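Local atomic coordinates of ABC transporter ATP-binding protein (PDB entry 4HZI), a protein that probably binds and hydrolyses ATP as the ATPase subunit of an orphan ABC transporter involved in manganese utilization and tolerance. Residues N32-L37 against I91-E96; N60-L65 against F225-I230; R107-I112 against E191-I196; D130-G135 against L183-I188. One frame throughout, in Å; residues are numbered along the deposited sequence.

From the N terminus, residues 32-37 open contact 1, which closes a loop at 91-96. Before that closure, 60-65 has opened contact 2, so the two cross; contact 2 closes only at 225-230, after the widest span of the four. Within it lies contact 3 (107-112 with 191-196), and within contact 3 lies contact 4 (130-135 with 183-188). Contact 1 joins strands of the antiparallel sheet. Contacts 2 and 3 build the parallel core and share a sheet, since strands 227-231 and 194-198 are neighbours. Contact 4 joins two helices; L195 of contact 3 packs on S187 and F184, which ties that helix pair to the core.

Contact 1. Residues N32-L37 against I91-E96; sequences NSLLSL and IRLFQE
L34 and F94 meet both through the main chain and through their side chains. F94 N donates to L34 O over 2.7 Å with an almost straight N-H...O angle of 170°, although the donor is tilted 31° from the carbonyl plane. Further along, S36 and R92 form the antiparallel hydrogen-bonded pair: S36 N gives to R92 O at 3.0 Å, and R92 N gives to S36 O at 2.9 Å, this time in the carbonyl plane. Both polar main-chain atoms of each residue are therefore used within the pair.

The hydroxyls sit round one water. It donates to S33 OG at 3.2 Å and lies 3.0 Å from S36 OG, while F94 O, at 2.7 Å, is a further acceptor within its range. S33 OG also bonds E56 on strand 53-58. With S36 OG placed between its backbone N and carbonyl carbon (chi1 61°), the hydroxyl is brought alongside the R92 chain, 3.6 Å from R92 CB. Among the apolar contacts, L34 CG reaches F94 CZ at 3.6 Å, and the side chains of L37 and I91 lie side by side.

L93 and E96 satisfy each other's N and O across a type II' turn, and L34 with L35 forms a classic bulge opposite I57. Bulged strand and tight hairpin both belong to the antiparallel beta subdomain typical of ABC ATPases.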
loop_
_atom_site.group_PDB
_atom_site.type_symbol
_atom_site.label_atom_id
_atom_site.label_comp_id
_atom_site.label_asym_id
_atom_site.label_seq_id
_atom_site.Cartn_x
_atom_site.Cartn_y
_atom_site.Cartn_z
ATOM N N ASN A 32 -15.106 10.741 -31.197
ATOM C CA ASN A 32 -15.059 10.742 -29.692
ATOM C C ASN A 32 -13.905 9.923 -29.052
ATOM O O ASN A 32 -14.003 9.489 -27.886
ATOM C CB ASN A 32 -16.411 10.296 -29.104
ATOM C CG ASN A 32 -16.665 8.806 -29.266
ATOM O OD1 ASN A 32 -15.950 8.105 -29.989
ATOM N ND2 ASN A 32 -17.702 8.315 -28.597
ATOM N N SER A 33 -12.812 9.739 -29.789
ATOM C CA SER A 33 -11.564 9.257 -29.167
ATOM C C SER A 33 -10.998 10.426 -28.352
ATOM O O SER A 33 -10.695 11.469 -28.917
ATOM C CB SER A 33 -10.559 8.841 -30.222
ATOM O OG SER A 33 -9.313 8.522 -29.594
ATOM N N LEU A 34 -10.875 10.276 -27.040
ATOM C CA LEU A 34 -10.476 11.411 -26.181
ATOM C C LEU A 34 -8.938 11.349 -25.928
ATOM O O LEU A 34 -8.261 12.316 -26.081
ATOM C CB LEU A 34 -11.259 11.402 -24.862
ATOM C CG LEU A 34 -11.099 12.630 -23.975
ATOM C CD1 LEU A 34 -12.370 12.914 -23.147
ATOM C CD2 LEU A 34 -9.907 12.421 -23.063
ATOM N N LEU A 35 -8.444 10.210 -25.506
ATOM C CA LEU A 35 -6.990 9.981 -25.348
ATOM C C LEU A 35 -6.572 8.800 -26.221
ATOM O O LEU A 35 -7.194 7.717 -26.202
ATOM C CB LEU A 35 -6.651 9.680 -23.910
ATOM C CG LEU A 35 -5.152 9.430 -23.645
ATOM C CD1 LEU A 35 -4.374 10.716 -23.868
ATOM C CD2 LEU A 35 -4.871 8.879 -22.273
ATOM N N SER A 36 -5.508 8.983 -26.999
ATOM C CA SER A 36 -4.999 7.868 -27.767
ATOM C C SER A 36 -3.481 7.862 -27.761
ATOM O O SER A 36 -2.866 8.908 -27.917
ATOM C CB SER A 36 -5.490 7.844 -29.188
ATOM O OG SER A 36 -5.109 8.962 -29.898
ATOM N N LEU A 37 -2.942 6.678 -27.531
ATOM C CA LEU A 37 -1.502 6.428 -27.615
ATOM C C LEU A 37 -1.310 5.360 -28.683
ATOM O O LEU A 37 -1.960 4.307 -28.651
ATOM C CB LEU A 37 -0.971 5.913 -26.308
ATOM C CG LEU A 37 -0.759 6.956 -25.207
ATOM C CD1 LEU A 37 -2.077 7.495 -24.654
ATOM C CD2 LEU A 37 0.071 6.391 -24.100
ATOM N N ILE A 91 0.802 10.469 -29.467
ATOM C CA ILE A 91 -0.193 10.600 -28.382
ATOM C C ILE A 91 -1.039 11.810 -28.720
ATOM O O ILE A 91 -0.522 12.848 -29.196
ATOM C CB ILE A 91 0.477 10.633 -26.998
ATOM C CG1 ILE A 91 -0.576 10.948 -25.913
ATOM C CG2 ILE A 91 1.635 11.625 -26.964
ATOM C CD1 ILE A 91 -0.083 10.694 -24.517
ATOM N N ARG A 92 -2.362 11.665 -28.557
ATOM C CA ARG A 92 -3.281 12.713 -28.924
ATOM C C ARG A 92 -4.323 12.893 -27.834
ATOM O O ARG A 92 -4.739 11.914 -27.189
ATOM C CB ARG A 92 -4.040 12.345 -30.193
ATOM C CG ARG A 92 -3.229 12.206 -31.453
ATOM C CD ARG A 92 -4.107 11.661 -32.574
ATOM N NE ARG A 92 -3.286 11.185 -33.675
ATOM C CZ ARG A 92 -2.900 11.912 -34.719
ATOM N NH1 ARG A 92 -3.268 13.191 -34.850
ATOM N NH2 ARG A 92 -2.143 11.346 -35.655
ATOM N N LEU A 93 -4.713 14.142 -27.656
ATOM C CA LEU A 93 -5.899 14.520 -26.933
ATOM C C LEU A 93 -6.902 14.943 -27.988
ATOM O O LEU A 93 -6.670 15.875 -28.784
ATOM C CB LEU A 93 -5.552 15.621 -25.912
ATOM C CG LEU A 93 -6.702 16.118 -25.040
ATOM C CD1 LEU A 93 -7.222 14.977 -24.162
ATOM C CD2 LEU A 93 -6.223 17.295 -24.209
ATOM N N PHE A 94 -8.007 14.214 -28.046
ATOM C CA PHE A 94 -8.958 14.333 -29.165
ATOM C C PHE A 94 -8.166 14.235 -30.471
ATOM O O PHE A 94 -7.373 13.311 -30.640
ATOM C CB PHE A 94 -9.830 15.610 -29.022
ATOM C CG PHE A 94 -10.745 15.600 -27.802
ATOM C CD1 PHE A 94 -11.838 14.736 -27.732
ATOM C CD2 PHE A 94 -10.510 16.455 -26.730
ATOM C CE1 PHE A 94 -12.658 14.724 -26.610
ATOM C CE2 PHE A 94 -11.326 16.445 -25.609
ATOM C CZ PHE A 94 -12.400 15.578 -25.551
ATOM N N GLN A 95 -8.313 15.170 -31.386
ATOM C CA GLN A 95 -7.591 15.025 -32.649
ATOM C C GLN A 95 -6.199 15.681 -32.668
ATOM O O GLN A 95 -5.513 15.620 -33.676
ATOM C CB GLN A 95 -8.420 15.551 -33.817
ATOM C CG GLN A 95 -9.604 14.662 -34.158
ATOM C CD GLN A 95 -10.161 14.934 -35.542
ATOM O OE1 GLN A 95 -9.422 14.940 -36.534
ATOM N NE2 GLN A 95 -11.474 15.150 -35.622
ATOM N N GLU A 96 -5.780 16.297 -31.573
ATOM C CA GLU A 96 -4.514 17.041 -31.579
ATOM C C GLU A 96 -3.394 16.220 -30.963
ATOM O O GLU A 96 -3.509 15.777 -29.832
ATOM C CB GLU A 96 -4.651 18.326 -30.777
ATOM C CG GLU A 96 -5.546 19.382 -31.374
ATOM C CD GLU A 96 -5.608 20.607 -30.493
ATOM O OE1 GLU A 96 -6.159 20.515 -29.373
ATOM O OE2 GLU A 96 -5.085 21.665 -30.910
HETATM O O HOH W 1 -7.313 10.966 -29.246
#

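Contact 2. Residues N60-L65 against F225-I230; sequences NEHCVL and FTSLYI
H62 and S227 share a nearly straight hydrogen bond, ND1 to OG at 2.8 Å (171°), in which either atom could be the donor; S227 OG is also bonded to the hydroxyl of Y241. The other ring nitrogen is linked by a water, which stands 2.8 Å from H62 NE2 and accepts from F225 N at 3.0 Å. Ahead of the strand, N60 N donates to T226 OG1 over 2.7 Å.

Main-chain bonds run along the pair in parallel register: S227 N to E61 O, C63 N to S227 O, Y229 N to C63 O and L65 N to Y229 O, the last at 2.7 Å. These are central strands in the parallel part of the mixed sheet of a P-loop nucleotide hydrolase, with 227-231 lying between 194-198 and 62-67; the latter probably leads into the Walker A loop, and I230 touches K73.

Between rings the contact is T-shaped. H62 CE1 stands 3.3 Å above the F225 plane, over its centre, with the planes at 61°. F225 CG, set between its backbone N and carbonyl carbon (chi1 70°), carries the ring beneath the imidazole edge.

On the face bearing C63 and L65, L228 CD1 approaches L65 CB at 4.2 Å, and L65 CD2 runs beside I230 CG1 at 4.0 Å.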
loop_
_atom_site.group_PDB
_atom_site.type_symbol
_atom_site.label_atom_id
_atom_site.label_comp_id
_atom_site.label_asym_id
_atom_site.label_seq_id
_atom_site.Cartn_x
_atom_site.Cartn_y
_atom_site.Cartn_z
ATOM N N ASN A 60 -16.216 9.673 -21.851
ATOM C CA ASN A 60 -17.049 8.998 -20.850
ATOM C C ASN A 60 -16.727 7.525 -20.573
ATOM O O ASN A 60 -17.499 6.808 -19.909
ATOM C CB ASN A 60 -18.555 9.236 -21.164
ATOM C CG ASN A 60 -18.918 10.714 -21.129
ATOM O OD1 ASN A 60 -18.337 11.498 -20.380
ATOM N ND2 ASN A 60 -19.906 11.096 -21.922
ATOM N N GLU A 61 -15.558 7.059 -21.027
ATOM C CA GLU A 61 -15.048 5.790 -20.574
ATOM C C GLU A 61 -14.184 5.919 -19.294
ATOM O O GLU A 61 -13.540 6.973 -18.989
ATOM C CB GLU A 61 -14.214 5.082 -21.655
ATOM C CG GLU A 61 -15.019 4.701 -22.873
ATOM C CD GLU A 61 -14.234 3.808 -23.810
ATOM O OE1 GLU A 61 -12.979 3.988 -23.900
ATOM O OE2 GLU A 61 -14.888 2.943 -24.459
ATOM N N HIS A 62 -14.181 4.831 -18.551
ATOM C CA HIS A 62 -13.397 4.715 -17.335
ATOM C C HIS A 62 -12.471 3.499 -17.573
ATOM O O HIS A 62 -12.913 2.356 -17.677
ATOM C CB HIS A 62 -14.347 4.573 -16.135
ATOM C CG HIS A 62 -15.166 5.796 -15.930
ATOM N ND1 HIS A 62 -14.613 6.998 -15.511
ATOM C CD2 HIS A 62 -16.468 6.064 -16.228
ATOM C CE1 HIS A 62 -15.555 7.927 -15.484
ATOM N NE2 HIS A 62 -16.691 7.384 -15.912
ATOM N N CYS A 63 -11.168 3.791 -17.649
ATOM C CA CYS A 63 -10.154 2.811 -17.995
ATOM C C CYS A 63 -9.175 2.640 -16.833
ATOM O O CYS A 63 -8.750 3.614 -16.248
ATOM C CB CYS A 63 -9.396 3.288 -19.233
ATOM S SG CYS A 63 -8.199 2.050 -19.818
ATOM N N VAL A 64 -8.861 1.412 -16.476
ATOM C CA VAL A 64 -7.871 1.141 -15.444
ATOM C C VAL A 64 -6.540 0.759 -16.101
ATOM O O VAL A 64 -6.505 -0.034 -17.052
ATOM C CB VAL A 64 -8.212 -0.075 -14.567
ATOM C CG1 VAL A 64 -7.254 -0.182 -13.353
ATOM C CG2 VAL A 64 -9.611 -0.098 -14.124
ATOM N N LEU A 65 -5.448 1.259 -15.540
ATOM C CA LEU A 65 -4.091 0.773 -15.884
ATOM C C LEU A 65 -3.601 -0.044 -14.714
ATOM O O LEU A 65 -3.345 0.489 -13.619
ATOM C CB LEU A 65 -3.171 1.954 -16.160
ATOM C CG LEU A 65 -1.699 1.738 -16.483
ATOM C CD1 LEU A 65 -1.567 1.133 -17.845
ATOM C CD2 LEU A 65 -0.933 3.077 -16.435
ATOM N N PHE A 225 -18.264 11.409 -16.732
ATOM C CA PHE A 225 -16.873 11.923 -16.811
ATOM C C PHE A 225 -15.937 10.853 -17.405
ATOM O O PHE A 225 -16.397 9.764 -17.759
ATOM C CB PHE A 225 -16.354 12.458 -15.459
ATOM C CG PHE A 225 -16.081 11.406 -14.389
ATOM C CD1 PHE A 225 -17.096 10.697 -13.776
ATOM C CD2 PHE A 225 -14.775 11.159 -13.950
ATOM C CE1 PHE A 225 -16.831 9.801 -12.759
ATOM C CE2 PHE A 225 -14.501 10.240 -12.954
ATOM C CZ PHE A 225 -15.516 9.521 -12.370
ATOM N N THR A 226 -14.688 11.230 -17.642
ATOM C CA THR A 226 -13.724 10.323 -18.322
ATOM C C THR A 226 -12.529 10.179 -17.381
ATOM O O THR A 226 -12.065 11.181 -16.829
ATOM C CB THR A 226 -13.240 10.876 -19.681
ATOM O OG1 THR A 226 -14.361 11.178 -20.514
ATOM C CG2 THR A 226 -12.415 9.836 -20.422
ATOM N N SER A 227 -12.040 8.959 -17.203
ATOM C CA SER A 227 -10.950 8.732 -16.276
ATOM C C SER A 227 -10.021 7.588 -16.600
ATOM O O SER A 227 -10.393 6.632 -17.261
ATOM C CB SER A 227 -11.479 8.592 -14.841
ATOM O OG SER A 227 -12.042 7.350 -14.590
ATOM N N LEU A 228 -8.833 7.698 -16.017
ATOM C CA LEU A 228 -7.798 6.689 -16.054
ATOM C C LEU A 228 -7.356 6.465 -14.636
ATOM O O LEU A 228 -6.899 7.360 -13.997
ATOM C CB LEU A 228 -6.602 7.164 -16.892
ATOM C CG LEU A 228 -5.396 6.245 -16.970
ATOM C CD1 LEU A 228 -5.721 4.912 -17.621
ATOM C CD2 LEU A 228 -4.269 6.900 -17.774
ATOM N N TYR A 229 -7.526 5.264 -14.153
ATOM C CA TYR A 229 -7.266 4.865 -12.778
ATOM C C TYR A 229 -6.053 3.963 -12.783
ATOM O O TYR A 229 -6.038 2.900 -13.428
ATOM C CB TYR A 229 -8.474 4.115 -12.258
ATOM C CG TYR A 229 -8.547 3.831 -10.773
ATOM C CD1 TYR A 229 -7.886 2.730 -10.209
ATOM C CD2 TYR A 229 -9.309 4.632 -9.918
ATOM C CE1 TYR A 229 -7.986 2.460 -8.851
ATOM C CE2 TYR A 229 -9.411 4.352 -8.564
ATOM C CZ TYR A 229 -8.724 3.297 -8.031
ATOM O OH TYR A 229 -8.827 3.031 -6.692
ATOM N N ILE A 230 -5.037 4.357 -12.041
ATOM C CA ILE A 230 -3.772 3.614 -12.020
ATOM C C ILE A 230 -3.567 2.922 -10.689
ATOM O O ILE A 230 -3.598 3.550 -9.633
ATOM C CB ILE A 230 -2.620 4.599 -12.278
ATOM C CG1 ILE A 230 -2.841 5.265 -13.667
ATOM C CG2 ILE A 230 -1.253 3.884 -12.281
ATOM C CD1 ILE A 230 -2.810 6.708 -13.571
HETATM O O HOH W 2 -19.181 8.511 -16.526
#

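Contact 3. Residues R107-I112 against E191-I196; sequences RKRIGI and EPDFLI
P192 lays its ring against the backbone of R109 and G111, with P192 CB 3.4 Å from G111 N. It leads into the parallel pairing of edge strand 110-113 with 194-198, whose hydrophobic sequence running up to an acidic pair is consistent with the Walker B strand of ABC ATPases.

D193 bonds twice over. Its N donates to R109 O at 2.8 Å, a bent bond of 138°, and its carboxylate forms a salt bridge in which R109 grips a single oxygen side-on: D193 OD2 takes R109 NE at 2.8 Å and R109 NH2 at 3.2 Å. The oxygen lies in the guanidinium plane, while the two flat groups stand 85° apart. A bend at chi3 (59°) turns the guanidinium back to this position.

F194 N makes a weak second bond to R109 O, whereas F194 O accepts from G111 N at 2.8 Å. One face of its ring carries I110 CG2, 3.9 Å above the plane and offset toward the rim, a CH-pi contact.

L195 comes next, its CD1 resting on the carbonyl group of G111. At I196, N donates to G111 O at 2.7 Å in an almost straight bond, and I196 CD1 meets I112 CD1 at 3.5 Å.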
loop_
_atom_site.group_PDB
_atom_site.type_symbol
_atom_site.label_atom_id
_atom_site.label_comp_id
_atom_site.label_asym_id
_atom_site.label_seq_id
_atom_site.Cartn_x
_atom_site.Cartn_y
_atom_site.Cartn_z
ATOM N N ARG A 107 -2.235 20.590 -19.666
ATOM C CA ARG A 107 -2.424 20.386 -18.228
ATOM C C ARG A 107 -3.669 21.012 -17.603
ATOM O O ARG A 107 -4.228 20.472 -16.657
ATOM C CB ARG A 107 -1.166 20.802 -17.480
ATOM C CG ARG A 107 0.039 19.979 -17.929
ATOM C CD ARG A 107 1.028 19.684 -16.819
ATOM N NE ARG A 107 2.269 20.434 -16.964
ATOM C CZ ARG A 107 3.459 19.923 -17.261
ATOM N NH1 ARG A 107 3.626 18.625 -17.454
ATOM N NH2 ARG A 107 4.506 20.728 -17.353
ATOM N N LYS A 108 -4.108 22.145 -18.115
ATOM C CA LYS A 108 -5.400 22.712 -17.718
ATOM C C LYS A 108 -6.523 21.729 -18.036
ATOM O O LYS A 108 -7.507 21.640 -17.313
ATOM C CB LYS A 108 -5.629 24.040 -18.452
ATOM C CG LYS A 108 -7.036 24.606 -18.319
ATOM C CD LYS A 108 -7.128 26.032 -18.856
ATOM C CE LYS A 108 -8.358 26.753 -18.305
ATOM N NZ LYS A 108 -8.672 28.002 -19.058
ATOM N N ARG A 109 -6.372 20.977 -19.119
ATOM C CA ARG A 109 -7.398 20.003 -19.552
ATOM C C ARG A 109 -7.376 18.570 -18.952
ATOM O O ARG A 109 -8.287 17.768 -19.210
ATOM C CB ARG A 109 -7.388 19.933 -21.065
ATOM C CG ARG A 109 -7.505 21.331 -21.685
ATOM C CD ARG A 109 -7.122 21.305 -23.140
ATOM N NE ARG A 109 -7.959 20.383 -23.901
ATOM C CZ ARG A 109 -7.782 20.122 -25.193
ATOM N NH1 ARG A 109 -6.796 20.724 -25.868
ATOM N NH2 ARG A 109 -8.590 19.269 -25.812
ATOM N N ILE A 110 -6.354 18.251 -18.180
ATOM C CA ILE A 110 -6.202 16.946 -17.546
ATOM C C ILE A 110 -6.126 17.130 -16.042
ATOM O O ILE A 110 -5.179 17.753 -15.546
ATOM C CB ILE A 110 -4.936 16.238 -18.015
ATOM C CG1 ILE A 110 -4.940 16.066 -19.538
ATOM C CG2 ILE A 110 -4.822 14.881 -17.330
ATOM C CD1 ILE A 110 -3.715 15.298 -20.088
ATOM N N GLY A 111 -7.125 16.628 -15.308
ATOM C CA GLY A 111 -7.065 16.657 -13.839
ATOM C C GLY A 111 -6.196 15.541 -13.318
ATOM O O GLY A 111 -6.204 14.459 -13.878
ATOM N N ILE A 112 -5.446 15.787 -12.254
ATOM C CA ILE A 112 -4.639 14.770 -11.628
ATOM C C ILE A 112 -4.964 14.659 -10.178
ATOM O O ILE A 112 -4.978 15.683 -9.467
ATOM C CB ILE A 112 -3.126 15.093 -11.632
ATOM C CG1 ILE A 112 -2.616 15.307 -13.035
ATOM C CG2 ILE A 112 -2.354 13.960 -10.926
ATOM C CD1 ILE A 112 -2.565 14.038 -13.847
ATOM N N GLU A 191 -12.554 21.886 -14.394
ATOM C CA GLU A 191 -13.438 21.240 -15.367
ATOM C C GLU A 191 -12.690 20.572 -16.540
ATOM O O GLU A 191 -12.937 20.864 -17.731
ATOM C CB GLU A 191 -14.527 22.234 -15.834
ATOM C CG GLU A 191 -15.364 22.703 -14.642
ATOM C CD GLU A 191 -16.530 23.606 -14.986
ATOM O OE1 GLU A 191 -17.156 23.402 -16.052
ATOM O OE2 GLU A 191 -16.836 24.498 -14.157
ATOM N N PRO A 192 -11.816 19.615 -16.203
ATOM C CA PRO A 192 -10.960 19.021 -17.224
ATOM C C PRO A 192 -11.672 18.046 -18.132
ATOM O O PRO A 192 -12.708 17.515 -17.788
ATOM C CB PRO A 192 -9.905 18.285 -16.398
ATOM C CG PRO A 192 -10.628 17.890 -15.149
ATOM C CD PRO A 192 -11.589 19.024 -14.881
ATOM N N ASP A 193 -11.053 17.750 -19.257
ATOM C CA ASP A 193 -11.592 16.816 -20.254
ATOM C C ASP A 193 -11.571 15.402 -19.697
ATOM O O ASP A 193 -12.481 14.603 -19.944
ATOM C CB ASP A 193 -10.723 16.885 -21.513
ATOM C CG ASP A 193 -10.848 18.225 -22.264
ATOM O OD1 ASP A 193 -11.880 18.898 -22.102
ATOM O OD2 ASP A 193 -9.913 18.585 -23.032
ATOM N N PHE A 194 -10.516 15.098 -18.948
ATOM C CA PHE A 194 -10.353 13.815 -18.284
ATOM C C PHE A 194 -9.515 13.886 -16.998
ATOM O O PHE A 194 -8.768 14.849 -16.754
ATOM C CB PHE A 194 -9.953 12.683 -19.243
ATOM C CG PHE A 194 -8.473 12.453 -19.412
ATOM C CD1 PHE A 194 -7.745 13.227 -20.283
ATOM C CD2 PHE A 194 -7.852 11.418 -18.770
ATOM C CE1 PHE A 194 -6.392 12.987 -20.485
ATOM C CE2 PHE A 194 -6.492 11.170 -18.942
ATOM C CZ PHE A 194 -5.767 11.956 -19.775
ATOM N N LEU A 195 -9.663 12.860 -16.179
ATOM C CA LEU A 195 -9.037 12.788 -14.878
ATOM C C LEU A 195 -8.108 11.595 -14.784
ATOM O O LEU A 195 -8.448 10.464 -15.149
ATOM C CB LEU A 195 -10.118 12.646 -13.814
ATOM C CG LEU A 195 -9.669 12.378 -12.381
ATOM C CD1 LEU A 195 -8.706 13.420 -11.820
ATOM C CD2 LEU A 195 -10.931 12.371 -11.537
ATOM N N ILE A 196 -6.922 11.834 -14.264
ATOM C CA ILE A 196 -6.033 10.732 -13.928
ATOM C C ILE A 196 -5.977 10.529 -12.424
ATOM O O ILE A 196 -5.645 11.450 -11.687
ATOM C CB ILE A 196 -4.594 10.993 -14.414
ATOM C CG1 ILE A 196 -4.523 11.233 -15.906
ATOM C CG2 ILE A 196 -3.727 9.814 -14.011
ATOM C CD1 ILE A 196 -3.120 11.635 -16.400
#

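Contact 4. Residues D130-G135 against L183-I188; sequences DTILTG and LFLRSI
R186 reaches from its helix across to T134 of the segment 130-135, with its side chain fully extended from CG to NE. Its CB lies beside the turn at T131 and I132. CG, anti to the backbone N (chi1 176°), touches T131 O and G135 CA. Next, R186 CD comes closer to the carbonyl, 3.4 Å from T131 O. R186 NE then donates to T134 OG1 at 3.0 Å with an angle of 155°, and that oxygen sits at the guanidinium edge, in its plane. The same hydroxyl, T134 OG1, gives its own proton to T131 O at 2.6 Å, which fixes its rotation and leaves it to receive the arginine. R186 CZ is 3.9 Å from G135 CA, which lies over one face of the guanidinium, offset toward the rim; NH2 passes T134 O.

One water is in range to donate to G135 O (3.1 Å) and to R186 O (2.9 Å), though it has more acceptors near it than protons. Beside these polar links, I132 CD1 packs on L185 CB at 3.8 Å, the side chains crossing obliquely.

Helix 176-188 begins within LSSGE, which resembles the LSGGQ signature of ABC ATPases; the pairing is consistent with the junction between the helical subdomain and the nucleotide-binding core.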
loop_
_atom_site.group_PDB
_atom_site.type_symbol
_atom_site.label_atom_id
_atom_site.label_comp_id
_atom_site.label_asym_id
_atom_site.label_seq_id
_atom_site.Cartn_x
_atom_site.Cartn_y
_atom_site.Cartn_z
ATOM N N ASP A 130 -9.881 26.038 0.630
ATOM C CA ASP A 130 -8.599 26.543 0.179
ATOM C C ASP A 130 -7.833 25.491 -0.629
ATOM O O ASP A 130 -7.181 25.777 -1.634
ATOM C CB ASP A 130 -7.765 26.969 1.384
ATOM C CG ASP A 130 -8.316 28.220 2.061
ATOM O OD1 ASP A 130 -9.015 29.004 1.375
ATOM O OD2 ASP A 130 -8.048 28.401 3.273
ATOM N N THR A 131 -7.894 24.265 -0.153
ATOM C CA THR A 131 -7.211 23.157 -0.807
ATOM C C THR A 131 -7.773 22.944 -2.200
ATOM O O THR A 131 -7.020 22.717 -3.132
ATOM C CB THR A 131 -7.330 21.892 0.066
ATOM O OG1 THR A 131 -6.655 22.127 1.314
ATOM C CG2 THR A 131 -6.712 20.698 -0.612
ATOM N N ILE A 132 -9.084 23.045 -2.354
ATOM C CA ILE A 132 -9.676 22.890 -3.657
ATOM C C ILE A 132 -9.226 24.032 -4.575
ATOM O O ILE A 132 -8.898 23.828 -5.736
ATOM C CB ILE A 132 -11.182 22.757 -3.571
ATOM C CG1 ILE A 132 -11.498 21.506 -2.747
ATOM C CG2 ILE A 132 -11.806 22.691 -4.962
ATOM C CD1 ILE A 132 -12.938 21.338 -2.415
ATOM N N LEU A 133 -9.182 25.240 -4.037
ATOM C CA LEU A 133 -8.798 26.385 -4.840
ATOM C C LEU A 133 -7.350 26.301 -5.310
ATOM O O LEU A 133 -7.031 26.781 -6.383
ATOM C CB LEU A 133 -9.059 27.678 -4.055
ATOM C CG LEU A 133 -10.564 27.983 -3.875
ATOM C CD1 LEU A 133 -10.737 29.014 -2.777
ATOM C CD2 LEU A 133 -11.204 28.495 -5.165
ATOM N N THR A 134 -6.457 25.681 -4.553
ATOM C CA THR A 134 -5.070 25.520 -5.071
ATOM C C THR A 134 -5.015 24.770 -6.400
ATOM O O THR A 134 -4.035 24.858 -7.116
ATOM C CB THR A 134 -4.166 24.767 -4.109
ATOM O OG1 THR A 134 -4.704 23.450 -3.908
ATOM C CG2 THR A 134 -4.058 25.521 -2.793
ATOM N N GLY A 135 -6.081 24.056 -6.735
ATOM C CA GLY A 135 -6.151 23.349 -7.997
ATOM C C GLY A 135 -6.353 24.228 -9.200
ATOM O O GLY A 135 -6.204 23.774 -10.302
ATOM N N LEU A 183 -9.011 15.876 -2.433
ATOM C CA LEU A 183 -8.076 15.870 -3.559
ATOM C C LEU A 183 -8.770 15.564 -4.885
ATOM O O LEU A 183 -8.402 16.150 -5.919
ATOM C CB LEU A 183 -6.892 14.945 -3.322
ATOM C CG LEU A 183 -6.006 15.386 -2.154
ATOM C CD1 LEU A 183 -4.898 14.373 -1.917
ATOM C CD2 LEU A 183 -5.431 16.763 -2.404
ATOM N N PHE A 184 -9.758 14.697 -4.888
ATOM C CA PHE A 184 -10.529 14.486 -6.083
ATOM C C PHE A 184 -11.240 15.797 -6.527
ATOM O O PHE A 184 -11.197 16.196 -7.702
ATOM C CB PHE A 184 -11.505 13.370 -5.859
ATOM C CG PHE A 184 -12.370 13.043 -7.051
ATOM C CD1 PHE A 184 -13.577 13.692 -7.269
ATOM C CD2 PHE A 184 -11.982 12.082 -7.971
ATOM C CE1 PHE A 184 -14.382 13.376 -8.352
ATOM C CE2 PHE A 184 -12.773 11.766 -9.056
ATOM C CZ PHE A 184 -13.968 12.423 -9.268
ATOM N N LEU A 185 -11.848 16.501 -5.570
ATOM C CA LEU A 185 -12.535 17.761 -5.903
ATOM C C LEU A 185 -11.572 18.779 -6.487
ATOM O O LEU A 185 -11.870 19.459 -7.487
ATOM C CB LEU A 185 -13.277 18.329 -4.676
ATOM C CG LEU A 185 -14.388 17.449 -4.148
ATOM C CD1 LEU A 185 -15.188 18.136 -3.065
ATOM C CD2 LEU A 185 -15.284 17.009 -5.310
ATOM N N ARG A 186 -10.408 18.875 -5.867
ATOM C CA ARG A 186 -9.348 19.731 -6.342
ATOM C C ARG A 186 -8.975 19.428 -7.811
ATOM O O ARG A 186 -8.713 20.362 -8.616
ATOM C CB ARG A 186 -8.148 19.575 -5.456
ATOM C CG ARG A 186 -6.944 20.356 -5.937
ATOM C CD ARG A 186 -5.751 20.198 -5.013
ATOM N NE ARG A 186 -4.602 20.925 -5.526
ATOM C CZ ARG A 186 -3.857 20.568 -6.579
ATOM N NH1 ARG A 186 -4.109 19.451 -7.253
ATOM N NH2 ARG A 186 -2.853 21.350 -6.977
ATOM N N SER A 187 -8.957 18.128 -8.130
ATOM C CA SER A 187 -8.530 17.627 -9.448
ATOM C C SER A 187 -9.538 18.013 -10.542
ATOM O O SER A 187 -9.182 18.132 -11.718
ATOM C CB SER A 187 -8.257 16.071 -9.357
ATOM O OG SER A 187 -9.448 15.299 -9.513
ATOM N N ILE A 188 -10.790 18.267 -10.158
ATOM C CA ILE A 188 -11.817 18.664 -11.120
ATOM C C ILE A 188 -12.186 20.165 -11.093
ATOM O O ILE A 188 -13.017 20.612 -11.868
ATOM C CB ILE A 188 -13.070 17.794 -10.983
ATOM C CG1 ILE A 188 -13.731 17.975 -9.614
ATOM C CG2 ILE A 188 -12.699 16.350 -11.215
ATOM C CD1 ILE A 188 -15.123 17.390 -9.552
HETATM O O HOH W 3 -6.766 20.783 -10.694
#